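Local coordinates for protein caspase Nc subunit 1 (Drosophila melanogaster, PDB 2FP3) that acts as an initiator cysteine protease in the caspase cascade that carries out apoptosis, this chain comprising its catalytic caspase domain without the CARD, at residues Y53-S57 against T127-V131; A267-L272 against K306-P311; E273-K277 against Y298-F303. The protein carries 2 engineered substitutions. The contacts are given in a common frame with arbitrary orientation. Residues are numbered along the deposited sequence.

The three contacts lie in one caspase domain, whose central mixed sheet is flanked by helices. Contact 1 closes first along the chain, tying the loop ahead of strand 62-68 to the start of strand 130-139. Contact 3 is nested inside the loop that contact 2 closes: helix 272-284 begins in contact 2 and meets strand 297-301, the last of the sheet within this chain, in contact 3. The centres of contacts 1 and 2 are about 11 Å apart. A probable hydrogen bond, Tyr-53 N to Lys-306 O at 3.0 Å, joins contacts 1 and 2, and Thr-270 packs on Ile-275 between contacts 2 and 3. The segments leading into strand 62-68 and out of strand 297-301 thus meet beside the sheet.

Contact 1: Y53-S57 against T127-V131; sequences YKMQS and TECFV
Residues 53-57 form an irregular loop, extended at Tyr-53 and Lys-54 and bending at Gln-56 (phi/psi -136/1°), while 127-131 approaches as a loop and becomes strand at Phe-130. The backbones come closest at Met-55 and Glu-128 (CA atoms 6.1 Å apart). A water joins them, donating to Lys-54 O and Glu-128 O, each at 2.6 Å. Glu-128 (chi1 m, chi2 t) reaches its carboxylate into the bend. Glu-128 OE2 accepts from Gln-56 N at 2.8 Å and forms a salt bridge with Lys-54 NZ (chi3 and chi4 p) at 2.7 Å. Glu-128 OE1 accepts from Ser-57 N at 2.9 Å and Ser-57 OG at 2.8 Å. Met-55 CE packs on Cys-129 CB at 3.5 Å, the unbranched methionine reaching a small cysteine. Arg-61 adds a second salt bridge. Glutamate is long enough to reach two successive amides, so one buried charge, balanced by lysine and arginine, ties the loop before strand 62-68 to the residues leading into strand 130-139.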
loop_
_atom_site.group_PDB
_atom_site.type_symbol
_atom_site.label_atom_id
_atom_site.label_comp_id
_atom_site.label_asym_id
_atom_site.label_seq_id
_atom_site.Cartn_x
_atom_site.Cartn_y
_atom_site.Cartn_z
ATOM N N TYR A 53 16.376 -3.490 4.929
ATOM C CA TYR A 53 15.528 -4.643 5.204
ATOM C C TYR A 53 15.888 -5.732 4.221
ATOM O O TYR A 53 16.078 -5.468 3.029
ATOM C CB TYR A 53 14.041 -4.314 5.043
ATOM C CG TYR A 53 13.487 -3.377 6.095
ATOM C CD1 TYR A 53 13.309 -3.793 7.418
ATOM C CD2 TYR A 53 13.148 -2.064 5.759
ATOM C CE1 TYR A 53 12.800 -2.904 8.393
ATOM C CE2 TYR A 53 12.652 -1.178 6.703
ATOM C CZ TYR A 53 12.477 -1.589 8.016
ATOM O OH TYR A 53 11.988 -0.671 8.920
ATOM N N LYS A 54 15.970 -6.959 4.723
ATOM C CA LYS A 54 16.307 -8.096 3.879
ATOM C C LYS A 54 15.231 -8.314 2.814
ATOM O O LYS A 54 14.051 -8.444 3.132
ATOM C CB LYS A 54 16.468 -9.349 4.741
ATOM C CG LYS A 54 17.107 -10.528 4.013
ATOM C CD LYS A 54 17.287 -11.753 4.930
ATOM C CE LYS A 54 15.972 -12.507 5.151
ATOM N NZ LYS A 54 15.444 -13.084 3.873
ATOM N N MET A 55 15.653 -8.334 1.555
ATOM C CA MET A 55 14.769 -8.543 0.412
ATOM C C MET A 55 15.520 -9.360 -0.639
ATOM O O MET A 55 15.793 -8.874 -1.741
ATOM C CB MET A 55 14.360 -7.204 -0.201
ATOM C CG MET A 55 13.491 -6.358 0.695
ATOM S SD MET A 55 11.913 -7.135 1.014
ATOM C CE MET A 55 10.905 -6.463 -0.309
ATOM N N GLN A 56 15.836 -10.608 -0.311
ATOM C CA GLN A 56 16.592 -11.449 -1.230
ATOM C C GLN A 56 16.116 -12.893 -1.420
ATOM O O GLN A 56 16.736 -13.646 -2.174
ATOM C CB GLN A 56 18.060 -11.430 -0.795
ATOM C CG GLN A 56 18.229 -11.457 0.715
ATOM C CD GLN A 56 19.663 -11.189 1.174
ATOM O OE1 GLN A 56 20.220 -10.109 0.945
ATOM N NE2 GLN A 56 20.263 -12.176 1.834
ATOM N N SER A 57 15.026 -13.284 -0.757
ATOM C CA SER A 57 14.508 -14.651 -0.887
ATOM C C SER A 57 13.950 -14.807 -2.287
ATOM O O SER A 57 13.727 -13.809 -2.968
ATOM C CB SER A 57 13.382 -14.905 0.117
ATOM O OG SER A 57 12.123 -14.517 -0.418
ATOM N N THR A 127 7.288 -14.314 4.893
ATOM C CA THR A 127 7.518 -13.300 3.890
ATOM C C THR A 127 8.525 -12.285 4.389
ATOM O O THR A 127 8.692 -12.095 5.601
ATOM C CB THR A 127 6.211 -12.570 3.492
ATOM O OG1 THR A 127 6.456 -11.809 2.307
ATOM C CG2 THR A 127 5.733 -11.630 4.609
ATOM N N GLU A 128 9.189 -11.625 3.448
ATOM C CA GLU A 128 10.183 -10.626 3.791
ATOM C C GLU A 128 9.584 -9.238 3.908
ATOM O O GLU A 128 10.184 -8.368 4.532
ATOM C CB GLU A 128 11.295 -10.587 2.728
ATOM C CG GLU A 128 12.194 -11.822 2.688
ATOM C CD GLU A 128 13.154 -11.810 1.517
ATOM O OE1 GLU A 128 12.700 -11.893 0.361
ATOM O OE2 GLU A 128 14.371 -11.715 1.756
ATOM N N CYS A 129 8.404 -9.030 3.328
ATOM C CA CYS A 129 7.790 -7.702 3.323
ATOM C C CYS A 129 6.260 -7.724 3.212
ATOM O O CYS A 129 5.686 -8.557 2.502
ATOM C CB CYS A 129 8.387 -6.903 2.150
ATOM S SG CYS A 129 7.692 -5.264 1.853
ATOM N N PHE A 130 5.597 -6.804 3.908
ATOM C CA PHE A 130 4.142 -6.747 3.851
ATOM C C PHE A 130 3.623 -5.397 3.365
ATOM O O PHE A 130 3.976 -4.351 3.905
ATOM C CB PHE A 130 3.533 -7.031 5.220
ATOM C CG PHE A 130 2.034 -7.000 5.225
ATOM C CD1 PHE A 130 1.303 -8.130 4.865
ATOM C CD2 PHE A 130 1.352 -5.821 5.513
ATOM C CE1 PHE A 130 -0.089 -8.087 4.789
ATOM C CE2 PHE A 130 -0.047 -5.764 5.439
ATOM C CZ PHE A 130 -0.766 -6.896 5.075
ATOM N N VAL A 131 2.777 -5.426 2.343
ATOM C CA VAL A 131 2.186 -4.205 1.813
ATOM C C VAL A 131 0.683 -4.386 1.712
ATOM O O VAL A 131 0.200 -5.361 1.134
ATOM C CB VAL A 131 2.714 -3.860 0.401
ATOM C CG1 VAL A 131 1.977 -2.644 -0.143
ATOM C CG2 VAL A 131 4.211 -3.569 0.455
HETATM O O HOH W 1 12.634 -8.405 5.353
#

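Contact 2: A267-L272 against K306-P311; sequences AHDTDL and KLYFNP
The loop between helices 251-266 and 272-284 pairs irregularly with the segment following strand 297-301: CA atoms are 6.1 Å apart for Ala-267 and Phe-309, 5.5 Å for His-268 and Asn-310, and 4.5 Å for Asp-271 and Tyr-308. Tyr-308 (chi1 m, chi2 96°) sets its ring against residues 269-271: Asp-271 CB sits over one face, 4.0 Å from the ring centroid in a CH-pi contact, and Asp-269 O meets the edge, 3.3 Å from Tyr-308 CE2. Leu-272 and Leu-307, both t with chi2 p, bring their CD2 atoms to 3.9 Å, and Leu-272 CD1 lies 4.0 Å from Phe-309 CE2 at the ring edge. Pro-311 CD lies 3.4 Å from Ala-267 O, small alanine leaving room for the proline. Asp-271, chi1 p, is the N-cap of helix 272-284, its OD1 accepting from Asp-274 N. Leu-272 N donates to Leu-307 O at 2.8 Å. One water accepts from Phe-309 N (2.9 Å) and donates to Ala-267 O (2.5 Å) and Thr-270 O (2.8 Å); another bridges Asp-271 OD2 (2.5 Å) and Lys-306 NZ (2.6 Å). Apolar side chains and the Tyr-308 ring pack closely, while water bridges backbone groups and charges too far apart to bond directly.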
loop_
_atom_site.group_PDB
_atom_site.type_symbol
_atom_site.label_atom_id
_atom_site.label_comp_id
_atom_site.label_asym_id
_atom_site.label_seq_id
_atom_site.Cartn_x
_atom_site.Cartn_y
_atom_site.Cartn_z
ATOM N N ALA A 267 11.964 0.961 -9.076
ATOM C CA ALA A 267 12.070 -0.054 -8.030
ATOM C C ALA A 267 13.374 -0.869 -8.099
ATOM O O ALA A 267 13.885 -1.336 -7.086
ATOM C CB ALA A 267 10.859 -0.988 -8.088
ATOM N N HIS A 268 13.905 -1.031 -9.301
ATOM C CA HIS A 268 15.144 -1.780 -9.521
ATOM C C HIS A 268 16.354 -1.062 -8.950
ATOM O O HIS A 268 17.397 -1.677 -8.737
ATOM C CB HIS A 268 15.389 -1.921 -11.019
ATOM C CG HIS A 268 15.684 -0.614 -11.693
ATOM N ND1 HIS A 268 16.951 -0.069 -11.741
ATOM C CD2 HIS A 268 14.865 0.291 -12.284
ATOM C CE1 HIS A 268 16.901 1.114 -12.331
ATOM N NE2 HIS A 268 15.646 1.356 -12.670
ATOM N N ASP A 269 16.203 0.235 -8.693
ATOM C CA ASP A 269 17.322 1.059 -8.248
ATOM C C ASP A 269 17.126 1.917 -6.996
ATOM O O ASP A 269 18.093 2.263 -6.308
ATOM C CB ASP A 269 17.686 2.004 -9.398
ATOM C CG ASP A 269 19.164 2.225 -9.530
ATOM O OD1 ASP A 269 19.898 1.867 -8.585
ATOM O OD2 ASP A 269 19.591 2.762 -10.576
ATOM N N THR A 270 15.888 2.278 -6.696
ATOM C CA THR A 270 15.686 3.174 -5.574
ATOM C C THR A 270 14.776 2.679 -4.453
ATOM O O THR A 270 13.775 2.015 -4.692
ATOM C CB THR A 270 15.244 4.583 -6.124
ATOM O OG1 THR A 270 13.924 4.918 -5.688
ATOM C CG2 THR A 270 15.272 4.581 -7.636
ATOM N N ASP A 271 15.165 3.000 -3.223
ATOM C CA ASP A 271 14.433 2.602 -2.032
ATOM C C ASP A 271 13.025 3.203 -2.008
ATOM O O ASP A 271 12.771 4.225 -2.646
ATOM C CB ASP A 271 15.239 3.000 -0.784
ATOM C CG ASP A 271 15.338 4.509 -0.589
ATOM O OD1 ASP A 271 14.451 5.090 0.074
ATOM O OD2 ASP A 271 16.302 5.118 -1.100
ATOM N N LEU A 272 12.118 2.558 -1.276
ATOM C CA LEU A 272 10.721 2.994 -1.182
ATOM C C LEU A 272 10.479 4.455 -0.824
ATOM O O LEU A 272 9.685 5.130 -1.481
ATOM C CB LEU A 272 9.934 2.110 -0.196
ATOM C CG LEU A 272 8.440 2.473 -0.130
ATOM C CD1 LEU A 272 7.857 2.427 -1.522
ATOM C CD2 LEU A 272 7.680 1.534 0.797
ATOM N N LYS A 306 16.489 1.190 4.832
ATOM C CA LYS A 306 16.080 1.395 3.452
ATOM C C LYS A 306 15.317 0.165 2.973
ATOM O O LYS A 306 15.588 -0.966 3.410
ATOM C CB LYS A 306 17.298 1.610 2.552
ATOM C CG LYS A 306 18.196 2.784 2.939
ATOM C CD LYS A 306 17.596 4.139 2.597
ATOM C CE LYS A 306 18.526 5.251 3.086
ATOM N NZ LYS A 306 18.041 6.623 2.784
ATOM N N LEU A 307 14.359 0.382 2.081
ATOM C CA LEU A 307 13.601 -0.719 1.525
ATOM C C LEU A 307 13.778 -0.787 0.015
ATOM O O LEU A 307 13.163 -0.010 -0.727
ATOM C CB LEU A 307 12.109 -0.592 1.854
ATOM C CG LEU A 307 11.259 -1.690 1.202
ATOM C CD1 LEU A 307 11.830 -3.045 1.573
ATOM C CD2 LEU A 307 9.824 -1.604 1.636
ATOM N N TYR A 308 14.643 -1.692 -0.435
ATOM C CA TYR A 308 14.854 -1.903 -1.864
ATOM C C TYR A 308 14.067 -3.166 -2.175
ATOM O O TYR A 308 14.128 -4.140 -1.431
ATOM C CB TYR A 308 16.333 -2.123 -2.193
ATOM C CG TYR A 308 17.164 -0.868 -2.131
ATOM C CD1 TYR A 308 17.880 -0.541 -0.981
ATOM C CD2 TYR A 308 17.210 0.019 -3.222
ATOM C CE1 TYR A 308 18.627 0.642 -0.910
ATOM C CE2 TYR A 308 17.951 1.203 -3.160
ATOM C CZ TYR A 308 18.657 1.506 -2.005
ATOM O OH TYR A 308 19.410 2.663 -1.934
ATOM N N PHE A 309 13.309 -3.144 -3.261
ATOM C CA PHE A 309 12.502 -4.292 -3.629
ATOM C C PHE A 309 13.280 -5.342 -4.435
ATOM O O PHE A 309 12.855 -6.503 -4.525
ATOM C CB PHE A 309 11.262 -3.816 -4.402
ATOM C CG PHE A 309 10.220 -3.146 -3.535
ATOM C CD1 PHE A 309 9.385 -3.899 -2.710
ATOM C CD2 PHE A 309 10.087 -1.762 -3.524
ATOM C CE1 PHE A 309 8.437 -3.282 -1.884
ATOM C CE2 PHE A 309 9.147 -1.135 -2.703
ATOM C CZ PHE A 309 8.320 -1.902 -1.879
ATOM N N ASN A 310 14.418 -4.934 -4.999
ATOM C CA ASN A 310 15.255 -5.822 -5.809
ATOM C C ASN A 310 14.382 -6.680 -6.722
ATOM O O ASN A 310 14.511 -7.905 -6.764
ATOM C CB ASN A 310 16.102 -6.720 -4.908
ATOM C CG ASN A 310 17.064 -5.932 -4.037
ATOM O OD1 ASN A 310 17.768 -5.049 -4.522
ATOM N ND2 ASN A 310 17.107 -6.254 -2.747
ATOM N N PRO A 311 13.489 -6.047 -7.488
ATOM C CA PRO A 311 12.647 -6.882 -8.349
ATOM C C PRO A 311 13.427 -7.719 -9.354
ATOM O O PRO A 311 14.375 -7.244 -9.977
ATOM C CB PRO A 311 11.734 -5.868 -9.018
ATOM C CG PRO A 311 12.638 -4.709 -9.207
ATOM C CD PRO A 311 13.416 -4.633 -7.891
HETATM O O HOH W 2 13.112 -0.678 -4.749
HETATM O O HOH W 3 13.220 3.035 1.805
HETATM O O HOH W 4 17.367 4.958 -3.562
HETATM O O HOH W 5 17.897 6.577 0.142
#

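Contact 3: E273-K277 against Y298-F303; sequences EDILK and YDNLGF
A tyrosine hydroxyl links two charged residues one turn apart on a helix: Tyr-298 OH donates to Glu-273 OE1 at 2.8 Å and accepts from Lys-277 NZ at 3.0 Å. Helix 273-277 and strand 298-301 run nearly antiparallel, with an angle of 160° and axes 10.9 Å apart at closest approach; Leu-276 and Tyr-298 have the nearest CA atoms, 7.9 Å. The long tyrosine side chain, chi1 p and chi2 -89°, spans this gap. Leu-276 (chi1 m, chi2 t) sets CD1 over one ring face, 4.0 Å from the centroid in a CH-pi contact, while Glu-273 and Lys-277 meet the ring's edge. Lys-277 NZ also makes a weak hydrogen bond to Glu-273 O at 3.0 Å. Glu-273 OE1 further accepts a weak hydrogen bond from Asn-300 ND2, at 3.2 Å. Asn-300, chi1 t, folds over the turn ending the strand: its OD1 takes Phe-303 N at 2.7 Å, an Asx motif, and its ND2 donates to Phe-303 O at 3.1 Å. Gly-302 fits the turn at phi 60°. Leu-276 and Tyr-298 both rest on Cys-236. This is helix-on-sheet packing in the caspase alpha/beta fold, on the last strand of this chain's sheet, 297-301, which pairs antiparallel with 233-237; the Tyr-298 side chain is about 11 Å from that of Ala-184, an engineered residue at the position inferred to be catalytic.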
loop_
_atom_site.group_PDB
_atom_site.type_symbol
_atom_site.label_atom_id
_atom_site.label_comp_id
_atom_site.label_asym_id
_atom_site.label_seq_id
_atom_site.Cartn_x
_atom_site.Cartn_y
_atom_site.Cartn_z
ATOM N N GLU A 273 11.142 4.952 0.211
ATOM C CA GLU A 273 10.930 6.335 0.604
ATOM C C GLU A 273 11.273 7.340 -0.486
ATOM O O GLU A 273 10.626 8.390 -0.584
ATOM C CB GLU A 273 11.671 6.659 1.897
ATOM C CG GLU A 273 10.963 6.084 3.103
ATOM C CD GLU A 273 11.485 6.624 4.413
ATOM O OE1 GLU A 273 11.200 7.794 4.735
ATOM O OE2 GLU A 273 12.178 5.875 5.124
ATOM N N ASP A 274 12.268 7.018 -1.311
ATOM C CA ASP A 274 12.632 7.905 -2.415
ATOM C C ASP A 274 11.504 7.851 -3.441
ATOM O O ASP A 274 11.083 8.868 -3.995
ATOM C CB ASP A 274 13.939 7.448 -3.066
ATOM C CG ASP A 274 15.152 8.145 -2.496
ATOM O OD1 ASP A 274 15.089 8.631 -1.349
ATOM O OD2 ASP A 274 16.180 8.201 -3.196
ATOM N N ILE A 275 11.013 6.643 -3.680
ATOM C CA ILE A 275 9.937 6.435 -4.626
ATOM C C ILE A 275 8.670 7.174 -4.197
ATOM O O ILE A 275 7.989 7.760 -5.031
ATOM C CB ILE A 275 9.669 4.922 -4.791
ATOM C CG1 ILE A 275 10.782 4.317 -5.662
ATOM C CG2 ILE A 275 8.291 4.684 -5.399
ATOM C CD1 ILE A 275 10.759 2.796 -5.760
ATOM N N LEU A 276 8.366 7.154 -2.897
ATOM C CA LEU A 276 7.181 7.840 -2.373
ATOM C C LEU A 276 7.328 9.347 -2.546
ATOM O O LEU A 276 6.359 10.022 -2.856
ATOM C CB LEU A 276 6.950 7.506 -0.888
ATOM C CG LEU A 276 6.497 6.079 -0.561
ATOM C CD1 LEU A 276 6.392 5.890 0.933
ATOM C CD2 LEU A 276 5.160 5.796 -1.215
ATOM N N LYS A 277 8.527 9.882 -2.335
ATOM C CA LYS A 277 8.729 11.314 -2.528
ATOM C C LYS A 277 8.552 11.616 -4.016
ATOM O O LYS A 277 7.930 12.614 -4.371
ATOM C CB LYS A 277 10.120 11.755 -2.085
ATOM C CG LYS A 277 10.345 11.773 -0.578
ATOM C CD LYS A 277 11.810 12.088 -0.305
ATOM C CE LYS A 277 12.262 11.636 1.063
ATOM N NZ LYS A 277 12.186 10.185 1.257
ATOM N N TYR A 298 3.309 10.587 3.713
ATOM C CA TYR A 298 3.412 9.324 4.440
ATOM C C TYR A 298 4.042 9.530 5.807
ATOM O O TYR A 298 4.787 10.488 6.008
ATOM C CB TYR A 298 4.245 8.298 3.657
ATOM C CG TYR A 298 5.712 8.665 3.490
ATOM C CD1 TYR A 298 6.148 9.435 2.406
ATOM C CD2 TYR A 298 6.671 8.205 4.397
ATOM C CE1 TYR A 298 7.502 9.721 2.221
ATOM C CE2 TYR A 298 8.021 8.495 4.225
ATOM C CZ TYR A 298 8.433 9.246 3.136
ATOM O OH TYR A 298 9.778 9.496 2.959
ATOM N N ASP A 299 3.742 8.630 6.742
ATOM C CA ASP A 299 4.317 8.709 8.081
ATOM C C ASP A 299 5.338 7.603 8.275
ATOM O O ASP A 299 5.070 6.430 7.981
ATOM C CB ASP A 299 3.261 8.551 9.174
ATOM C CG ASP A 299 2.066 9.437 8.973
ATOM O OD1 ASP A 299 2.229 10.587 8.511
ATOM O OD2 ASP A 299 0.960 8.974 9.298
ATOM N N ASN A 300 6.507 7.980 8.781
ATOM C CA ASN A 300 7.567 7.023 9.041
ATOM C C ASN A 300 7.478 6.663 10.525
ATOM O O ASN A 300 7.820 7.478 11.386
ATOM C CB ASN A 300 8.929 7.645 8.732
ATOM C CG ASN A 300 10.040 6.627 8.747
ATOM O OD1 ASN A 300 10.097 5.787 9.638
ATOM N ND2 ASN A 300 10.936 6.696 7.761
ATOM N N LEU A 301 6.994 5.457 10.821
ATOM C CA LEU A 301 6.867 5.009 12.203
ATOM C C LEU A 301 7.997 4.035 12.502
ATOM O O LEU A 301 7.839 2.816 12.403
ATOM C CB LEU A 301 5.519 4.323 12.421
ATOM C CG LEU A 301 4.268 5.059 11.931
ATOM C CD1 LEU A 301 3.022 4.239 12.268
ATOM C CD2 LEU A 301 4.189 6.422 12.589
ATOM N N GLY A 302 9.147 4.576 12.872
ATOM C CA GLY A 302 10.277 3.723 13.150
ATOM C C GLY A 302 10.682 2.889 11.941
ATOM O O GLY A 302 11.266 1.828 12.111
ATOM N N PHE A 303 10.355 3.333 10.730
ATOM C CA PHE A 303 10.747 2.613 9.509
ATOM C C PHE A 303 12.169 3.145 9.277
ATOM O O PHE A 303 12.398 4.006 8.431
ATOM C CB PHE A 303 9.814 3.006 8.358
ATOM C CG PHE A 303 9.998 2.194 7.087
ATOM C CD1 PHE A 303 10.881 2.613 6.088
ATOM C CD2 PHE A 303 9.232 1.045 6.859
ATOM C CE1 PHE A 303 10.985 1.909 4.880
ATOM C CE2 PHE A 303 9.329 0.335 5.656
ATOM C CZ PHE A 303 10.203 0.766 4.667
#